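Local atomic coordinates of insecticidal Delta-Endotoxin Cry8Ea1 (Bacillus Thuringiensis, PDB entry 3EB7), a protein that is toxic to soil-dwelling beetle larvae, probably by binding gut-cell membranes and opening pores in them, as other three-domain Cry toxins do. Residues Tyr167-Arg170 and Gln171-Leu174; Ala368-Pro371 and Asp372-Tyr375; Lys45-Trp48 and Glu49-Met52. All blocks are in the same frame, centred on the assembly; numbering follows the deposited sequence. Where two conformers were deposited one is given.

Interaction 1 (Tyr167-Arg170 and Gln171-Leu174)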
# COMPACT_ATOMS: atom_id res chain seq x y z
N TYR A 167 -12.02 -26.53 -4.48
CA TYR A 167 -12.00 -25.28 -3.71
C TYR A 167 -10.67 -24.57 -3.91
O TYR A 167 -10.63 -23.36 -4.12
CB TYR A 167 -12.24 -25.54 -2.22
CG TYR A 167 -13.69 -25.79 -1.83
CD1 TYR A 167 -14.70 -24.93 -2.25
CD2 TYR A 167 -14.04 -26.88 -1.02
CE1 TYR A 167 -16.02 -25.14 -1.92
CE2 TYR A 167 -15.38 -27.11 -0.67
CZ TYR A 167 -16.36 -26.22 -1.12
OH TYR A 167 -17.68 -26.38 -0.78
N TYR A 168 -9.58 -25.33 -3.86
CA TYR A 168 -8.25 -24.79 -4.09
C TYR A 168 -8.06 -24.28 -5.53
O TYR A 168 -7.51 -23.20 -5.75
CB TYR A 168 -7.17 -25.79 -3.73
CG TYR A 168 -5.79 -25.18 -3.90
CD1 TYR A 168 -5.01 -25.48 -5.03
CD2 TYR A 168 -5.31 -24.25 -2.97
CE1 TYR A 168 -3.76 -24.90 -5.19
CE2 TYR A 168 -4.09 -23.66 -3.14
CZ TYR A 168 -3.31 -23.99 -4.26
OH TYR A 168 -2.07 -23.41 -4.41
N ASN A 169 -8.54 -25.03 -6.52
CA ASN A 169 -8.46 -24.57 -7.88
C ASN A 169 -9.33 -23.36 -8.12
O ASN A 169 -8.97 -22.49 -8.87
CB ASN A 169 -8.80 -25.72 -8.87
CG ASN A 169 -7.72 -26.83 -8.86
OD1 ASN A 169 -6.54 -26.55 -8.70
ND2 ASN A 169 -8.14 -28.08 -9.00
N ARG A 170 -10.49 -23.30 -7.49
CA ARG A 170 -11.31 -22.11 -7.64
C ARG A 170 -10.64 -20.91 -6.96
O ARG A 170 -10.67 -19.80 -7.49
CB ARG A 170 -12.71 -22.35 -7.09
CG ARG A 170 -13.77 -21.36 -7.62
CD ARG A 170 -15.13 -22.08 -7.76
NE ARG A 170 -15.47 -22.84 -6.56
CZ ARG A 170 -16.13 -22.32 -5.52
NH1 ARG A 170 -16.54 -21.05 -5.55
NH2 ARG A 170 -16.41 -23.08 -4.47
N GLN A 171 -10.03 -21.12 -5.80
CA GLN A 171 -9.36 -20.04 -5.11
C GLN A 171 -8.25 -19.47 -6.01
O GLN A 171 -8.10 -18.25 -6.09
CB GLN A 171 -8.84 -20.47 -3.74
CG GLN A 171 -8.29 -19.29 -2.90
CD GLN A 171 -7.41 -19.71 -1.75
OE1 GLN A 171 -6.57 -20.60 -1.87
NE2 GLN A 171 -7.58 -19.05 -0.63
N MET A 172 -7.48 -20.32 -6.69
CA MET A 172 -6.43 -19.84 -7.61
C MET A 172 -7.02 -19.08 -8.78
O MET A 172 -6.50 -18.04 -9.19
CB MET A 172 -5.60 -20.99 -8.16
CG MET A 172 -4.79 -21.70 -7.11
SD MET A 172 -3.57 -22.68 -7.99
CE MET A 172 -4.62 -23.87 -8.86
N SER A 173 -8.11 -19.59 -9.32
CA SER A 173 -8.75 -18.92 -10.42
C SER A 173 -9.30 -17.55 -9.96
O SER A 173 -9.31 -16.58 -10.71
CB SER A 173 -9.85 -19.81 -11.00
OG SER A 173 -10.73 -19.05 -11.83
N LEU A 174 -9.73 -17.48 -8.71
CA LEU A 174 -10.42 -16.29 -8.21
C LEU A 174 -9.43 -15.22 -7.75
O LEU A 174 -9.69 -14.02 -7.95
CB LEU A 174 -11.45 -16.65 -7.14
CG LEU A 174 -12.76 -17.34 -7.57
CD1 LEU A 174 -13.65 -17.66 -6.34
CD2 LEU A 174 -13.60 -16.58 -8.66
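Helix 161-191 of the N-terminal helical domain carries Y168 and M172 one turn apart, with a Met-aromatic contact between their side chains. M172 was modelled in two conformers, so its contact with the ring holds for one of them and may not be permanent. In that conformer M172 CG lies over one face of the Y168 ring, 3.8 Å above its plane and offset toward the rim, in a CH-pi contact. The sulfur approaches more obliquely, M172 SD lying 3.6 Å from Y168 CE1. With CG anti to its carbonyl carbon (chi1 -66°), the methionine chain turns back along the helix toward the tyrosine. The ring is also held by outside partners: its OH hydrogen-bonds to D226, and R228 makes a cation-pi contact with it. Next to it Q171 brings OE1 to 4.0 Å from Y168 CD2, the amide and ring planes 69° apart, while its NE2 is satisfied by the carbonyls of L144 and Y225.

On another side of the helix R170 and L174 run side by side, R170 CG lying 3.9 Å from L174 CD1. The guanidinium end of R170 reaches D113 on helix 99-119 in a salt bridge, and L174 packs on helix 133-153. Four backbone bonds join the turns, the shortest from L174 N to R170 O at 2.8 Å. Side chains paired at i and i+4, with different flanks meeting other parts of the protein, are what is expected of an amphipathic helix in the bundle of a Cry toxin.

Interaction 2 (Ala368-Pro371 and Asp372-Tyr375)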
# COMPACT_ATOMS: atom_id res chain seq x y z
N ALA A 368 6.73 12.44 15.86
CA ALA A 368 7.68 11.43 15.46
C ALA A 368 7.99 10.45 16.59
O ALA A 368 7.95 10.79 17.79
CB ALA A 368 8.98 12.09 14.95
N ILE A 369 8.29 9.22 16.17
CA ILE A 369 8.80 8.19 17.05
C ILE A 369 9.96 7.45 16.38
O ILE A 369 10.02 7.30 15.17
CB ILE A 369 7.67 7.19 17.47
CG1 ILE A 369 8.11 6.28 18.61
CG2 ILE A 369 7.17 6.35 16.26
CD1 ILE A 369 6.95 5.51 19.21
N TYR A 370 10.89 6.99 17.21
CA TYR A 370 12.01 6.15 16.82
C TYR A 370 11.59 4.69 17.00
O TYR A 370 11.47 4.22 18.13
CB TYR A 370 13.09 6.46 17.80
CG TYR A 370 14.42 6.51 17.24
CD1 TYR A 370 14.82 7.59 16.44
CD2 TYR A 370 15.32 5.49 17.52
CE1 TYR A 370 16.09 7.64 15.91
CE2 TYR A 370 16.62 5.52 17.00
CZ TYR A 370 16.99 6.58 16.19
OH TYR A 370 18.27 6.54 15.67
N PRO A 371 11.34 3.94 15.89
CA PRO A 371 10.79 2.60 16.16
C PRO A 371 11.74 1.65 16.88
O PRO A 371 11.26 0.68 17.44
CB PRO A 371 10.39 2.07 14.77
CG PRO A 371 11.21 2.84 13.82
CD PRO A 371 11.46 4.20 14.44
N ASP A 372 13.04 1.93 16.88
CA ASP A 372 14.02 1.15 17.66
C ASP A 372 13.68 1.09 19.16
O ASP A 372 13.27 0.04 19.69
CB ASP A 372 15.45 1.70 17.49
CG ASP A 372 16.26 0.86 16.53
OD1 ASP A 372 17.05 0.00 17.04
OD2 ASP A 372 16.11 1.01 15.29
N ASN A 373 13.83 2.23 19.82
CA ASN A 373 13.66 2.35 21.25
C ASN A 373 12.35 3.02 21.68
O ASN A 373 12.16 3.29 22.86
CB ASN A 373 14.85 3.12 21.82
CG ASN A 373 15.01 4.50 21.20
OD1 ASN A 373 16.11 5.04 21.14
ND2 ASN A 373 13.93 5.08 20.76
N LYS A 374 11.45 3.30 20.73
CA LYS A 374 10.14 3.92 21.02
C LYS A 374 10.21 5.34 21.65
O LYS A 374 9.27 5.81 22.30
CB LYS A 374 9.28 2.98 21.88
CG LYS A 374 9.11 1.57 21.33
CD LYS A 374 8.63 1.48 19.85
CE LYS A 374 8.58 -0.02 19.41
NZ LYS A 374 8.60 -0.30 17.92
N TYR A 375 11.34 6.01 21.47
CA TYR A 375 11.48 7.37 21.90
C TYR A 375 10.67 8.33 20.99
O TYR A 375 10.83 8.33 19.78
CB TYR A 375 12.96 7.75 22.00
CG TYR A 375 13.14 9.20 22.32
CD1 TYR A 375 12.95 9.68 23.61
CD2 TYR A 375 13.47 10.12 21.31
CE1 TYR A 375 13.08 11.03 23.90
CE2 TYR A 375 13.61 11.46 21.58
CZ TYR A 375 13.42 11.90 22.88
OH TYR A 375 13.54 13.23 23.15
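The carbonyl oxygen of Y375 is approached by two groups of the incoming chain. Y370 N gives it a hydrogen bond of 2.9 Å, nearly straight at 160°, and I369 adds a CA-H...O contact to the same atom, with I369 CA 3.4 Å from Y375 O. Between these ends the chain reverses through P371, D372, N373 and K374. A weak bond from K374 N to Y370 O, 2.8 Å long but bent, spans the loop, and K374 takes a left-handed backbone conformation that brings the chain back.

The lysine side chain then folds over the turn. Bent at chi2 (-51°) and extended beyond it, it lets K374 NZ hydrogen-bond to P371 O at 2.9 Å, in the carbonyl plane and on a lone pair. I369 packs against the backbone of K374, its CG1 3.8 Å from the carbonyl carbon of K374. At the other side the Y370 ring meets D372 obliquely, with Y370 CD2 3.8 Å from D372 CB, and makes an edge-to-face pair with F339. Strands 357-369 and 376-381 are thereby joined by a four-residue beta-hairpin turn, a connection that suits the antiparallel sheets of the beta-prism domain of Cry toxins.

Interaction 3 (Lys45-Trp48 and Glu49-Met52)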
# COMPACT_ATOMS: atom_id res chain seq x y z
N LYS A 45 -26.58 0.02 10.81
CA LYS A 45 -26.05 0.91 9.74
C LYS A 45 -25.19 0.06 8.79
O LYS A 45 -24.45 -0.81 9.24
CB LYS A 45 -25.19 2.05 10.35
CG LYS A 45 -23.83 2.41 9.62
CD LYS A 45 -23.85 3.71 8.68
CE LYS A 45 -24.60 3.45 7.32
NZ LYS A 45 -24.34 4.37 6.16
N SER A 46 -25.30 0.31 7.48
CA SER A 46 -24.53 -0.46 6.53
C SER A 46 -23.14 0.11 6.39
O SER A 46 -22.98 1.24 5.90
CB SER A 46 -25.16 -0.49 5.15
OG SER A 46 -24.18 -1.00 4.25
N GLN A 47 -22.14 -0.67 6.79
CA GLN A 47 -20.75 -0.25 6.57
C GLN A 47 -20.40 -0.31 5.07
O GLN A 47 -19.58 0.45 4.60
CB GLN A 47 -19.79 -1.04 7.49
CG GLN A 47 -18.37 -0.49 7.59
CD GLN A 47 -18.28 0.90 8.23
OE1 GLN A 47 -17.38 1.67 7.90
NE2 GLN A 47 -19.24 1.24 9.09
N TRP A 48 -21.08 -1.16 4.31
CA TRP A 48 -20.88 -1.23 2.86
C TRP A 48 -21.40 -0.01 2.06
O TRP A 48 -20.86 0.33 0.99
CB TRP A 48 -21.48 -2.53 2.30
CG TRP A 48 -20.93 -3.77 2.98
CD1 TRP A 48 -21.42 -4.37 4.09
CD2 TRP A 48 -19.77 -4.50 2.60
NE1 TRP A 48 -20.64 -5.47 4.42
CE2 TRP A 48 -19.62 -5.57 3.52
CE3 TRP A 48 -18.85 -4.38 1.55
CZ2 TRP A 48 -18.59 -6.51 3.42
CZ3 TRP A 48 -17.84 -5.30 1.45
CH2 TRP A 48 -17.70 -6.35 2.39
N GLU A 49 -22.45 0.64 2.58
CA GLU A 49 -22.97 1.88 1.99
C GLU A 49 -21.91 2.96 2.08
O GLU A 49 -21.75 3.71 1.16
CB GLU A 49 -24.28 2.32 2.68
CG GLU A 49 -24.65 3.80 2.52
CD GLU A 49 -25.10 4.18 1.08
OE1 GLU A 49 -25.11 3.32 0.18
OE2 GLU A 49 -25.44 5.38 0.86
N ILE A 50 -21.15 3.01 3.17
CA ILE A 50 -19.98 3.89 3.28
C ILE A 50 -18.90 3.72 2.17
O ILE A 50 -18.35 4.71 1.68
CB ILE A 50 -19.40 3.81 4.72
CG1 ILE A 50 -20.46 4.31 5.71
CG2 ILE A 50 -18.05 4.60 4.87
CD1 ILE A 50 -20.16 3.99 7.16
N PHE A 51 -18.61 2.48 1.78
CA PHE A 51 -17.73 2.17 0.65
C PHE A 51 -18.26 2.71 -0.69
O PHE A 51 -17.49 3.18 -1.55
CB PHE A 51 -17.46 0.64 0.54
CG PHE A 51 -16.54 0.10 1.61
CD1 PHE A 51 -16.96 -0.90 2.48
CD2 PHE A 51 -15.22 0.57 1.73
CE1 PHE A 51 -16.10 -1.41 3.48
CE2 PHE A 51 -14.34 0.06 2.71
CZ PHE A 51 -14.79 -0.91 3.59
N MET A 52 -19.58 2.66 -0.86
CA MET A 52 -20.20 3.17 -2.07
C MET A 52 -20.15 4.69 -2.09
O MET A 52 -19.76 5.30 -3.10
CB MET A 52 -21.65 2.70 -2.16
CG MET A 52 -21.81 1.23 -2.30
SD MET A 52 -23.58 0.82 -2.57
CE MET A 52 -23.51 -0.98 -2.45
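W48, E49 and I50 make up most of this contact in the first turn of helix 47-59, where S46 is the N-cap. The backbone NH of E49 is held twice by that serine: a firm bond to S46 OG, 2.9 Å from E49 N, and a weak one to S46 O. The hydroxyl can do this because OG stands anti to the serine's own backbone N (chi1 167°), turned toward the start of the helix. The E49 side chain leads away from the cap. Its carboxylate has a weak, long ion pair with R68 and lies close to that of E53, so a shifted ionisation is conceivable. K45 crosses E49 at about a right angle and presents NZ to the aliphatic part, with K45 NZ 3.7 Å from E49 CG; the charged ends stay apart, with K45 NZ 5.5 Å from E49 OE2.

The end of Q47 meets I50. The glutamine is bent at chi2 (64°), which lays its amide against the tip of the isoleucine, Q47 NE2 being 3.5 Å from I50 CD1; Q47 OE1 hydrogen-bonds to T9 on helix 2-20, and D5 and A6 of that helix pack on I50.

W48 is buried among helices 65-93 and 133-153 and meets the ring of W41. Its six-membered ring and the F51 ring form an oblique aromatic pair, planes at 54° and centroids 5.9 Å apart. The closest atoms of the two side chains are W48 CE3 and F51 CD1, 4.1 Å from each other.

Interactions 1 and 3 belong to the same helical domain but to different helices, 161-191 and 47-59, with centres about 28 Å apart. Interaction 2 lies in the beta-prism domain, its centre about 42 Å from that of interaction 1 on the opposite side of the chain's centre. All three are partly buried. Interaction 3 has the most buried residues, with aromatic and aliphatic groups set between helices and its polar work done at a helix start. Interaction 1, mid-helix, mixes a ring-sulfur contact with long polar arms that reach outside partners. Interaction 2 is more exposed and relies on main-chain oxygens to close a turn. None touches another.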